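Local coordinates for formate dehydrogenase subunit beta (Desulfovibrio gigas, PDB 1H0H), which serves as the electron-transfer subunit, carrying three [4Fe-4S] clusters, of an enzyme that reversibly oxidises formate to carbon dioxide, at residues 69-74 against 135-140; 41-46 against 121-126; 23-28 against 47-52. All blocks are in the same frame, centred on the assembly; numbering follows the deposited sequence.

Contact 1 (69-74 against 135-140). With SF4 (iron/sulfur cluster), chain M; SF4 (iron/sulfur cluster), chain N.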
loop_
_atom_site.group_PDB
_atom_site.type_symbol
_atom_site.label_atom_id
_atom_site.label_comp_id
_atom_site.label_asym_id
_atom_site.label_seq_id
_atom_site.Cartn_x
_atom_site.Cartn_y
_atom_site.Cartn_z
ATOM N N PRO B 69 6.493 26.090 0.745
ATOM C CA PRO B 69 7.443 25.582 -0.268
ATOM C C PRO B 69 8.201 26.760 -0.889
ATOM O O PRO B 69 7.868 27.245 -1.971
ATOM C CB PRO B 69 6.540 24.932 -1.319
ATOM C CG PRO B 69 5.186 25.425 -1.084
ATOM C CD PRO B 69 5.124 26.192 0.234
ATOM N N ASP B 70 9.261 27.155 -0.194
ATOM C CA ASP B 70 10.006 28.366 -0.459
ATOM C C ASP B 70 10.863 28.284 -1.725
ATOM O O ASP B 70 11.350 27.219 -2.092
ATOM C CB ASP B 70 10.856 28.649 0.782
ATOM C CG ASP B 70 11.190 30.083 0.942
ATOM O OD1 ASP B 70 10.825 30.898 0.065
ATOM O OD2 ASP B 70 11.844 30.482 1.922
ATOM N N GLN B 71 10.974 29.408 -2.414
ATOM C CA GLN B 71 11.790 29.555 -3.602
ATOM C C GLN B 71 11.872 31.069 -3.862
ATOM O O GLN B 71 11.123 31.849 -3.273
ATOM C CB GLN B 71 11.140 28.864 -4.814
ATOM C CG GLN B 71 9.814 29.505 -5.178
ATOM C CD GLN B 71 9.123 28.911 -6.425
ATOM O OE1 GLN B 71 8.175 28.133 -6.305
ATOM N NE2 GLN B 71 9.579 29.308 -7.611
ATOM N N CYS B 72 12.754 31.463 -4.775
ATOM C CA CYS B 72 12.880 32.861 -5.185
ATOM C C CYS B 72 11.505 33.424 -5.578
ATOM O O CYS B 72 10.707 32.725 -6.201
ATOM C CB CYS B 72 13.806 32.957 -6.382
ATOM S SG CYS B 72 13.813 34.568 -7.172
ATOM N N ARG B 73 11.243 34.684 -5.258
ATOM C CA ARG B 73 9.937 35.282 -5.565
ATOM C C ARG B 73 9.856 35.879 -6.964
ATOM O O ARG B 73 8.812 36.337 -7.363
ATOM C CB ARG B 73 9.636 36.408 -4.587
ATOM C CG ARG B 73 9.734 35.993 -3.134
ATOM C CD ARG B 73 8.707 34.933 -2.674
ATOM N NE ARG B 73 8.670 34.914 -1.216
ATOM C CZ ARG B 73 9.535 34.248 -0.457
ATOM N NH1 ARG B 73 10.524 33.529 -1.018
ATOM N NH2 ARG B 73 9.411 34.308 0.856
ATOM N N HIS B 74 10.986 35.915 -7.656
ATOM C CA HIS B 74 11.081 36.561 -8.956
ATOM C C HIS B 74 10.467 37.955 -8.910
ATOM O O HIS B 74 9.524 38.287 -9.644
ATOM C CB HIS B 74 10.535 35.652 -10.056
ATOM C CG HIS B 74 11.392 34.455 -10.266
ATOM N ND1 HIS B 74 12.492 34.467 -11.095
ATOM C CD2 HIS B 74 11.380 33.236 -9.668
ATOM C CE1 HIS B 74 13.096 33.295 -11.039
ATOM N NE2 HIS B 74 12.428 32.521 -10.194
ATOM N N ALA B 135 23.552 30.778 -6.924
ATOM C CA ALA B 135 22.450 30.196 -7.684
ATOM C C ALA B 135 21.188 30.196 -6.841
ATOM O O ALA B 135 21.251 30.416 -5.636
ATOM C CB ALA B 135 22.800 28.774 -8.181
ATOM N N LYS B 136 20.054 29.970 -7.497
ATOM C CA LYS B 136 18.730 29.978 -6.891
ATOM C C LYS B 136 17.777 29.518 -7.995
ATOM O O LYS B 136 18.218 29.199 -9.102
ATOM C CB LYS B 136 18.354 31.401 -6.439
ATOM C CG LYS B 136 18.229 32.369 -7.607
ATOM C CD LYS B 136 17.606 33.735 -7.199
ATOM C CE LYS B 136 17.164 34.557 -8.445
ATOM N NZ LYS B 136 16.061 33.823 -9.222
ATOM N N CYS B 137 16.482 29.451 -7.680
ATOM C CA CYS B 137 15.436 29.109 -8.630
ATOM C C CYS B 137 15.594 29.871 -9.943
ATOM O O CYS B 137 15.761 31.104 -9.940
ATOM C CB CYS B 137 14.093 29.479 -7.993
ATOM S SG CYS B 137 12.674 29.486 -9.077
ATOM N N ASP B 138 15.557 29.151 -11.066
ATOM C CA ASP B 138 15.630 29.811 -12.366
ATOM C C ASP B 138 14.283 29.817 -13.097
ATOM O O ASP B 138 14.223 29.928 -14.331
ATOM C CB ASP B 138 16.733 29.203 -13.238
ATOM C CG ASP B 138 16.420 27.788 -13.711
ATOM O OD1 ASP B 138 15.395 27.214 -13.303
ATOM O OD2 ASP B 138 17.190 27.179 -14.489
ATOM N N MET B 139 13.214 29.694 -12.318
ATOM C CA MET B 139 11.853 29.631 -12.860
ATOM C C MET B 139 11.732 28.515 -13.908
ATOM O O MET B 139 10.846 28.562 -14.756
ATOM C CB MET B 139 11.462 31.001 -13.492
ATOM C CG MET B 139 9.965 31.303 -13.512
ATOM S SD MET B 139 9.421 32.765 -14.472
ATOM C CE MET B 139 9.414 34.053 -13.264
ATOM N N CYS B 140 12.617 27.527 -13.862
ATOM C CA CYS B 140 12.641 26.514 -14.903
ATOM C C CYS B 140 12.563 27.192 -16.282
ATOM O O CYS B 140 11.737 26.825 -17.150
ATOM C CB CYS B 140 11.464 25.524 -14.712
ATOM S SG CYS B 140 11.702 24.345 -13.382
HETATM FE FE1 SF4 M . 11.815 25.486 -11.401
HETATM FE FE2 SF4 M . 10.225 25.379 -9.161
HETATM FE FE3 SF4 M . 12.125 27.376 -9.441
HETATM FE FE4 SF4 M . 12.881 24.771 -8.963
HETATM S S1 SF4 M . 11.604 26.155 -7.607
HETATM S S2 SF4 M . 13.743 26.254 -10.487
HETATM S S3 SF4 M . 11.362 23.575 -10.036
HETATM S S4 SF4 M . 10.368 27.133 -10.850
HETATM FE FE1 SF4 N . 15.596 37.698 -3.670
HETATM FE FE2 SF4 N . 14.694 36.209 -5.811
HETATM FE FE3 SF4 N . 13.677 38.838 -5.296
HETATM FE FE4 SF4 N . 16.283 38.510 -6.160
HETATM S S1 SF4 N . 14.313 38.041 -7.391
HETATM S S2 SF4 N . 15.666 39.823 -4.519
HETATM S S3 SF4 N . 16.853 36.469 -5.112
HETATM S S4 SF4 N . 13.421 36.879 -3.971
HETATM O O HOH W 1 15.400 29.778 -5.021
#

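Contact 2 (41-46 against 121-126). With SF4 (iron/sulfur cluster), chain N.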
loop_
_atom_site.group_PDB
_atom_site.type_symbol
_atom_site.label_atom_id
_atom_site.label_comp_id
_atom_site.label_asym_id
_atom_site.label_seq_id
_atom_site.Cartn_x
_atom_site.Cartn_y
_atom_site.Cartn_z
ATOM N N PRO B 41 16.766 20.136 3.630
ATOM C CA PRO B 41 17.725 20.889 4.458
ATOM C C PRO B 41 17.076 22.045 5.255
ATOM O O PRO B 41 15.928 22.418 5.038
ATOM C CB PRO B 41 18.716 21.458 3.440
ATOM C CG PRO B 41 18.416 20.813 2.121
ATOM C CD PRO B 41 17.025 20.290 2.187
ATOM N N PRO B 42 17.822 22.581 6.195
ATOM C CA PRO B 42 17.330 23.634 7.096
ATOM C C PRO B 42 17.045 24.938 6.382
ATOM O O PRO B 42 16.245 25.747 6.854
ATOM C CB PRO B 42 18.521 23.882 8.041
ATOM C CG PRO B 42 19.397 22.767 7.871
ATOM C CD PRO B 42 19.199 22.172 6.498
ATOM N N ASP B 43 17.717 25.154 5.261
ATOM C CA ASP B 43 17.631 26.441 4.595
ATOM C C ASP B 43 18.073 26.286 3.153
ATOM O O ASP B 43 18.615 25.256 2.756
ATOM C CB ASP B 43 18.533 27.444 5.357
ATOM C CG ASP B 43 18.314 28.916 4.936
ATOM O OD1 ASP B 43 17.193 29.295 4.499
ATOM O OD2 ASP B 43 19.217 29.779 5.065
ATOM N N PHE B 44 17.797 27.295 2.341
ATOM C CA PHE B 44 18.308 27.312 0.989
ATOM C C PHE B 44 19.818 27.181 0.983
ATOM O O PHE B 44 20.485 27.675 1.884
ATOM C CB PHE B 44 18.057 28.688 0.368
ATOM C CG PHE B 44 16.623 28.985 0.073
ATOM C CD1 PHE B 44 15.910 28.216 -0.828
ATOM C CD2 PHE B 44 16.008 30.085 0.635
ATOM C CE1 PHE B 44 14.575 28.516 -1.134
ATOM C CE2 PHE B 44 14.693 30.400 0.327
ATOM C CZ PHE B 44 13.977 29.603 -0.589
ATOM N N ASN B 45 20.357 26.507 -0.030
ATOM C CA ASN B 45 21.807 26.501 -0.260
ATOM C C ASN B 45 22.046 26.565 -1.772
ATOM O O ASN B 45 21.072 26.565 -2.555
ATOM C CB ASN B 45 22.536 25.324 0.428
ATOM C CG ASN B 45 21.994 23.972 0.012
ATOM O OD1 ASN B 45 21.946 23.663 -1.171
ATOM N ND2 ASN B 45 21.621 23.141 0.994
ATOM N N PHE B 46 23.311 26.656 -2.187
ATOM C CA PHE B 46 23.655 26.734 -3.620
ATOM C C PHE B 46 22.996 25.633 -4.457
ATOM O O PHE B 46 22.755 25.814 -5.656
ATOM C CB PHE B 46 25.196 26.700 -3.810
ATOM C CG PHE B 46 25.656 26.884 -5.234
ATOM C CD1 PHE B 46 25.716 28.155 -5.814
ATOM C CD2 PHE B 46 26.037 25.787 -5.993
ATOM C CE1 PHE B 46 26.153 28.313 -7.118
ATOM C CE2 PHE B 46 26.453 25.926 -7.303
ATOM C CZ PHE B 46 26.503 27.203 -7.872
ATOM N N PRO B 121 15.175 40.653 0.157
ATOM C CA PRO B 121 14.307 40.779 1.333
ATOM C C PRO B 121 13.886 39.412 1.834
ATOM O O PRO B 121 13.488 39.271 2.989
ATOM C CB PRO B 121 13.082 41.517 0.782
ATOM C CG PRO B 121 13.544 42.134 -0.498
ATOM C CD PRO B 121 14.562 41.203 -1.060
ATOM N N TYR B 122 13.996 38.411 0.971
ATOM C CA TYR B 122 13.528 37.080 1.287
ATOM C C TYR B 122 14.640 36.101 1.636
ATOM O O TYR B 122 14.382 34.923 1.863
ATOM C CB TYR B 122 12.681 36.557 0.112
ATOM C CG TYR B 122 11.601 37.544 -0.245
ATOM C CD1 TYR B 122 10.461 37.643 0.540
ATOM C CD2 TYR B 122 11.751 38.427 -1.310
ATOM C CE1 TYR B 122 9.489 38.546 0.254
ATOM C CE2 TYR B 122 10.782 39.358 -1.604
ATOM C CZ TYR B 122 9.649 39.398 -0.816
ATOM O OH TYR B 122 8.662 40.288 -1.060
ATOM N N ASP B 123 15.867 36.592 1.633
ATOM C CA ASP B 123 17.050 35.819 1.975
ATOM C C ASP B 123 17.162 34.545 1.150
ATOM O O ASP B 123 17.382 33.472 1.687
ATOM C CB ASP B 123 17.066 35.495 3.473
ATOM C CG ASP B 123 18.369 34.891 3.897
ATOM O OD1 ASP B 123 19.404 35.267 3.307
ATOM O OD2 ASP B 123 18.444 34.017 4.784
ATOM N N VAL B 124 16.984 34.679 -0.159
ATOM C CA VAL B 124 16.977 33.547 -1.070
ATOM C C VAL B 124 18.308 33.087 -1.720
ATOM O O VAL B 124 18.600 31.891 -1.663
ATOM C CB VAL B 124 15.862 33.712 -2.141
ATOM C CG1 VAL B 124 15.973 32.656 -3.246
ATOM C CG2 VAL B 124 14.484 33.655 -1.478
ATOM N N PRO B 125 19.107 33.982 -2.307
ATOM C CA PRO B 125 20.310 33.573 -3.069
ATOM C C PRO B 125 21.393 32.910 -2.234
ATOM O O PRO B 125 21.608 33.301 -1.093
ATOM C CB PRO B 125 20.889 34.894 -3.593
ATOM C CG PRO B 125 19.982 35.976 -3.188
ATOM C CD PRO B 125 18.926 35.447 -2.293
ATOM N N ARG B 126 22.109 31.962 -2.821
ATOM C CA ARG B 126 23.149 31.248 -2.059
ATOM C C ARG B 126 24.434 31.053 -2.857
ATOM O O ARG B 126 24.401 30.849 -4.054
ATOM C CB ARG B 126 22.608 29.897 -1.565
ATOM C CG ARG B 126 21.505 30.027 -0.546
ATOM C CD ARG B 126 21.985 30.494 0.800
ATOM N NE ARG B 126 20.929 30.578 1.801
ATOM C CZ ARG B 126 20.213 31.670 2.035
ATOM N NH1 ARG B 126 20.398 32.778 1.320
ATOM N NH2 ARG B 126 19.290 31.637 2.969
HETATM FE FE1 SF4 N . 15.596 37.698 -3.670
HETATM FE FE2 SF4 N . 14.694 36.209 -5.811
HETATM FE FE3 SF4 N . 13.677 38.838 -5.296
HETATM FE FE4 SF4 N . 16.283 38.510 -6.160
HETATM S S1 SF4 N . 14.313 38.041 -7.391
HETATM S S2 SF4 N . 15.666 39.823 -4.519
HETATM S S3 SF4 N . 16.853 36.469 -5.112
HETATM S S4 SF4 N . 13.421 36.879 -3.971
HETATM O O HOH W 2 16.568 31.901 5.168
#

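Contact 3 (23-28 against 47-52). With SF4 (iron/sulfur cluster), chain M.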
loop_
_atom_site.group_PDB
_atom_site.type_symbol
_atom_site.label_atom_id
_atom_site.label_comp_id
_atom_site.label_asym_id
_atom_site.label_seq_id
_atom_site.Cartn_x
_atom_site.Cartn_y
_atom_site.Cartn_z
ATOM N N GLN B 23 15.725 17.114 -9.450
ATOM C CA GLN B 23 15.766 16.166 -10.556
ATOM C C GLN B 23 15.886 16.881 -11.896
ATOM O O GLN B 23 16.696 16.478 -12.739
ATOM C CB GLN B 23 14.526 15.237 -10.563
ATOM C CG GLN B 23 14.752 13.923 -11.368
ATOM C CD GLN B 23 14.520 14.043 -12.876
ATOM O OE1 GLN B 23 15.024 13.223 -13.662
ATOM N NE2 GLN B 23 13.752 15.028 -13.273
ATOM N N TRP B 24 15.100 17.937 -12.094
ATOM C CA TRP B 24 15.161 18.658 -13.351
ATOM C C TRP B 24 16.500 19.355 -13.544
ATOM O O TRP B 24 17.094 19.275 -14.607
ATOM C CB TRP B 24 14.042 19.687 -13.509
ATOM C CG TRP B 24 14.136 20.351 -14.867
ATOM C CD1 TRP B 24 14.464 21.636 -15.138
ATOM C CD2 TRP B 24 13.960 19.708 -16.126
ATOM N NE1 TRP B 24 14.471 21.851 -16.502
ATOM C CE2 TRP B 24 14.172 20.676 -17.130
ATOM C CE3 TRP B 24 13.599 18.406 -16.513
ATOM C CZ2 TRP B 24 14.060 20.386 -18.482
ATOM C CZ3 TRP B 24 13.487 18.112 -17.864
ATOM C CH2 TRP B 24 13.708 19.099 -18.830
ATOM N N HIS B 25 16.990 20.010 -12.506
ATOM C CA HIS B 25 18.218 20.782 -12.658
ATOM C C HIS B 25 19.502 19.990 -12.444
ATOM O O HIS B 25 20.592 20.523 -12.654
ATOM C CB HIS B 25 18.192 21.977 -11.705
ATOM C CG HIS B 25 17.047 22.904 -11.939
ATOM N ND1 HIS B 25 15.759 22.624 -11.514
ATOM C CD2 HIS B 25 16.989 24.092 -12.588
ATOM C CE1 HIS B 25 14.970 23.635 -11.844
ATOM N NE2 HIS B 25 15.690 24.526 -12.519
ATOM N N GLY B 26 19.395 18.732 -12.002
ATOM C CA GLY B 26 20.589 17.985 -11.677
ATOM C C GLY B 26 21.294 18.450 -10.411
ATOM O O GLY B 26 22.513 18.337 -10.305
ATOM N N ASN B 27 20.538 18.944 -9.431
ATOM C CA ASN B 27 21.179 19.441 -8.225
ATOM C C ASN B 27 21.440 18.278 -7.294
ATOM O O ASN B 27 20.585 17.405 -7.134
ATOM C CB ASN B 27 20.308 20.490 -7.508
ATOM C CG ASN B 27 20.137 21.783 -8.298
ATOM O OD1 ASN B 27 20.970 22.145 -9.121
ATOM N ND2 ASN B 27 19.058 22.501 -8.017
ATOM N N PRO B 28 22.624 18.230 -6.708
ATOM C CA PRO B 28 22.961 17.157 -5.772
ATOM C C PRO B 28 22.253 17.328 -4.433
ATOM O O PRO B 28 21.790 18.423 -4.108
ATOM C CB PRO B 28 24.476 17.338 -5.566
ATOM C CG PRO B 28 24.649 18.838 -5.732
ATOM C CD PRO B 28 23.758 19.153 -6.936
ATOM N N HIS B 47 22.710 24.486 -3.843
ATOM C CA HIS B 47 22.185 23.356 -4.612
ATOM C C HIS B 47 20.715 23.077 -4.377
ATOM O O HIS B 47 20.189 22.072 -4.877
ATOM C CB HIS B 47 22.931 22.083 -4.261
ATOM C CG HIS B 47 24.393 22.144 -4.539
ATOM N ND1 HIS B 47 24.904 22.307 -5.807
ATOM C CD2 HIS B 47 25.457 22.051 -3.709
ATOM C CE1 HIS B 47 26.226 22.320 -5.746
ATOM N NE2 HIS B 47 26.585 22.150 -4.486
ATOM N N THR B 48 20.045 23.953 -3.646
ATOM C CA THR B 48 18.676 23.706 -3.223
ATOM C C THR B 48 17.851 24.963 -3.410
ATOM O O THR B 48 17.913 25.876 -2.592
ATOM C CB THR B 48 18.706 23.312 -1.741
ATOM O OG1 THR B 48 19.632 22.234 -1.532
ATOM C CG2 THR B 48 17.350 22.792 -1.297
ATOM N N TYR B 49 17.060 25.002 -4.474
ATOM C CA TYR B 49 16.324 26.182 -4.847
ATOM C C TYR B 49 14.894 26.154 -4.339
ATOM O O TYR B 49 14.230 27.173 -4.306
ATOM C CB TYR B 49 16.216 26.274 -6.351
ATOM C CG TYR B 49 17.467 26.140 -7.179
ATOM C CD1 TYR B 49 18.748 26.368 -6.649
ATOM C CD2 TYR B 49 17.362 25.805 -8.524
ATOM C CE1 TYR B 49 19.871 26.273 -7.441
ATOM C CE2 TYR B 49 18.475 25.706 -9.309
ATOM C CZ TYR B 49 19.727 25.934 -8.767
ATOM O OH TYR B 49 20.814 25.821 -9.606
ATOM N N LYS B 50 14.405 24.959 -4.008
ATOM C CA LYS B 50 13.015 24.787 -3.602
ATOM C C LYS B 50 13.121 24.055 -2.292
ATOM O O LYS B 50 13.765 23.002 -2.207
ATOM C CB LYS B 50 12.255 23.985 -4.674
ATOM C CG LYS B 50 10.749 23.801 -4.420
ATOM C CD LYS B 50 9.997 25.160 -4.410
ATOM C CE LYS B 50 8.513 24.964 -4.617
ATOM N NZ LYS B 50 7.666 26.204 -4.365
ATOM N N LEU B 51 12.564 24.661 -1.253
ATOM C CA LEU B 51 12.673 24.098 0.069
ATOM C C LEU B 51 11.342 24.104 0.803
ATOM O O LEU B 51 10.768 25.161 1.070
ATOM C CB LEU B 51 13.709 24.898 0.863
ATOM C CG LEU B 51 13.981 24.287 2.226
ATOM C CD1 LEU B 51 14.706 22.969 2.089
ATOM C CD2 LEU B 51 14.774 25.274 3.084
ATOM N N VAL B 52 10.839 22.918 1.132
ATOM C CA VAL B 52 9.581 22.862 1.863
ATOM C C VAL B 52 9.821 23.095 3.349
ATOM O O VAL B 52 10.379 22.253 4.066
ATOM C CB VAL B 52 8.786 21.549 1.600
ATOM C CG1 VAL B 52 7.521 21.539 2.429
ATOM C CG2 VAL B 52 8.454 21.422 0.095
HETATM FE FE1 SF4 M . 11.815 25.486 -11.401
HETATM FE FE2 SF4 M . 10.225 25.379 -9.161
HETATM FE FE3 SF4 M . 12.125 27.376 -9.441
HETATM FE FE4 SF4 M . 12.881 24.771 -8.963
HETATM S S1 SF4 M . 11.604 26.155 -7.607
HETATM S S2 SF4 M . 13.743 26.254 -10.487
HETATM S S3 SF4 M . 11.362 23.575 -10.036
HETATM S S4 SF4 M . 10.368 27.133 -10.850
HETATM O O HOH W 3 16.698 22.584 -6.020
HETATM O O HOH W 4 23.665 22.586 -8.268
#

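Contact 1 (69-74 against 135-140)
SG is anti to the backbone N in both Cys-72 and Cys-137 (chi1 near 170°), and the two thiolates bind different clusters while Cys-72 CB and Cys-137 CB pack 3.8 Å apart. The ring of His-74, beside its own backbone N (chi1 -68°), brings its edge up to Cys-137 SG. ND1 accepts from the backbone N of Val-101, which leaves the proton on NE2, consistent with a neutral ring; His-74 NE2 donates to Cys-137 SG at 3.2 Å, almost straight (164°) and in the ring plane. Met-139 CE makes a CH-pi contact with one face, 3.6 Å from His-74 CG, and Cys-72 SG lies over the centre of the opposite face, restricting the ring's rotation from both sides. Lys-136, bent at its last torsion, gives NZ to Cys-137 O at 2.8 Å and to Val-101 O; NZ is also 3.1 Å from Cys-72 SG, where its charge would probably stabilise the thiolate. Met-139 N-H to Cys-137 SG and His-74 N-H to Cys-72 SG probably help. A water accepts from both cysteine N atoms. Such N-H...S bonding around Cys-x-x-Cys sequences, one per cluster, is characteristic of ferredoxin-type dicluster domains.

Contact 2 (41-46 against 121-126)
Arg-126 NH2 is gripped by three acceptors: a sound bond to Asp-43 OD2 at 2.8 Å and weak ones to Asp-123 OD2 and to the backbone O of Asp-123. The other guanidinium nitrogens are used as well. NH1 donates to Pro-125 O at 2.7 Å, with weak bonds to Asp-123 O and OD1, and NE reaches across to Phe-44 O at 2.9 Å, approaching from above the carbonyl plane. With so many bonds around its rim the group can hardly rotate. The chain gets there with CG beside the backbone N and a bend at chi2 (-72°), then runs extended, which lays the guanidinium face against Phe-44 CB.

Asp-43 crosses the arginine at about a right angle, its carboxylate plane turned 62° from the guanidinium, so OD2 is met from above its own plane. Its OD1 pairs with Arg-53, which helps to balance its charge, and a water bridges Asp-43 OD1 and Asp-123 OD2. Asp-43, Asp-123 and Arg-126 thus form a salt-bridge network in which the arginine probably offsets the repulsion of two carboxylates 4.3 Å apart, Asp-43 OD2 to Asp-123 OD2. The 121-126 loop follows the cluster ligand Cys-120 in the Cys-Pro sequence usual for ferredoxin-type sites, and Pro-121, Tyr-122 and Pro-125 pack on the cluster sulfides.

Beside the charged groups the contact turns apolar. Phe-44, its ring beside the backbone N, brings CE2 to within 3.7 Å of Val-124 CG2, a compact branched partner that fits between ring and cluster. Farther along, Arg-126 CB presses on the Asn-45 to Phe-46 peptide, 3.4 Å from Phe-46 N. The Phe-46 ring meets Arg-126 O with its edge, CD1 lying 3.5 Å from that oxygen.

Contact 3 (23-28 against 47-52)
Two aromatic rings meet edge to face: Tyr-49 turns its CE2 edge onto one face of His-25, with planes at 76° and Tyr-49 CE2 3.9 Å from His-25 CD2. Trp-24 CD1 covers the other face of the imidazole, which is thus sandwiched. Tyr-49 also takes Asn-27 ND2 over the centre of its own ring, the closest approach being 3.5 Å to CE2; the amide nitrogen packs over the ring face, the amide plane steep (74°) to the ring. A CH-pi contact lies farther out, where Pro-28 CG sits over the His-47 ring, 3.6 Å from its centroid and 16° off the normal.

Polar links between the segments run through water. One water accepts from Asn-27 ND2 and from the backbone N of Tyr-49; another donates to Asn-27 OD1 and is hydrogen-bonded to His-47 ND1 at 2.8 Å. The asparagine amide, with both a donor and an acceptor, serves the two at once.

Cluster contacts come from both sides. His-25 CE1 approaches sulfide S2 at 3.2 Å, and Lys-50 CB packs on S1. His-25 ND1 bonds to Cys-21 O and NE2 to Asp-138 OD1, which fixes the ring and would favour a protonated, positive imidazole beside the cluster.

Helix 16-25 ends here, and Gly-26, with the positive phi that glycine readily adopts, turns the chain away. Gln-23, on its last turn, hydrogen-bonds to the partner subunit, while the 47-52 segment runs on into strand 51-59, which pairs with strand 62-70.

Contacts 1 and 3 border one cluster, contacts 1 and 2 a second, so contact 1 lies between two clusters that probably belong to the electron-transfer path. Lys-50 joins contact 3 to contact 1, its NZ lying 2.6 Å from Pro-69 O and 2.8 Å from Gln-71 OE1, where strands 51-59 and 62-70 run side by side. Contacts 1 and 2 share a backbone link, Ala-135 N to Arg-126 O at 3.0 Å, and Phe-44 CZ packs on Asp-70 CG. Leu-51 of contact 3 touches Pro-41 and Asp-43. Pro-69 and Val-52 reach the third cluster. The centre of contact 1 is about 10 Å from those of contacts 2 and 3, themselves about 12 Å apart.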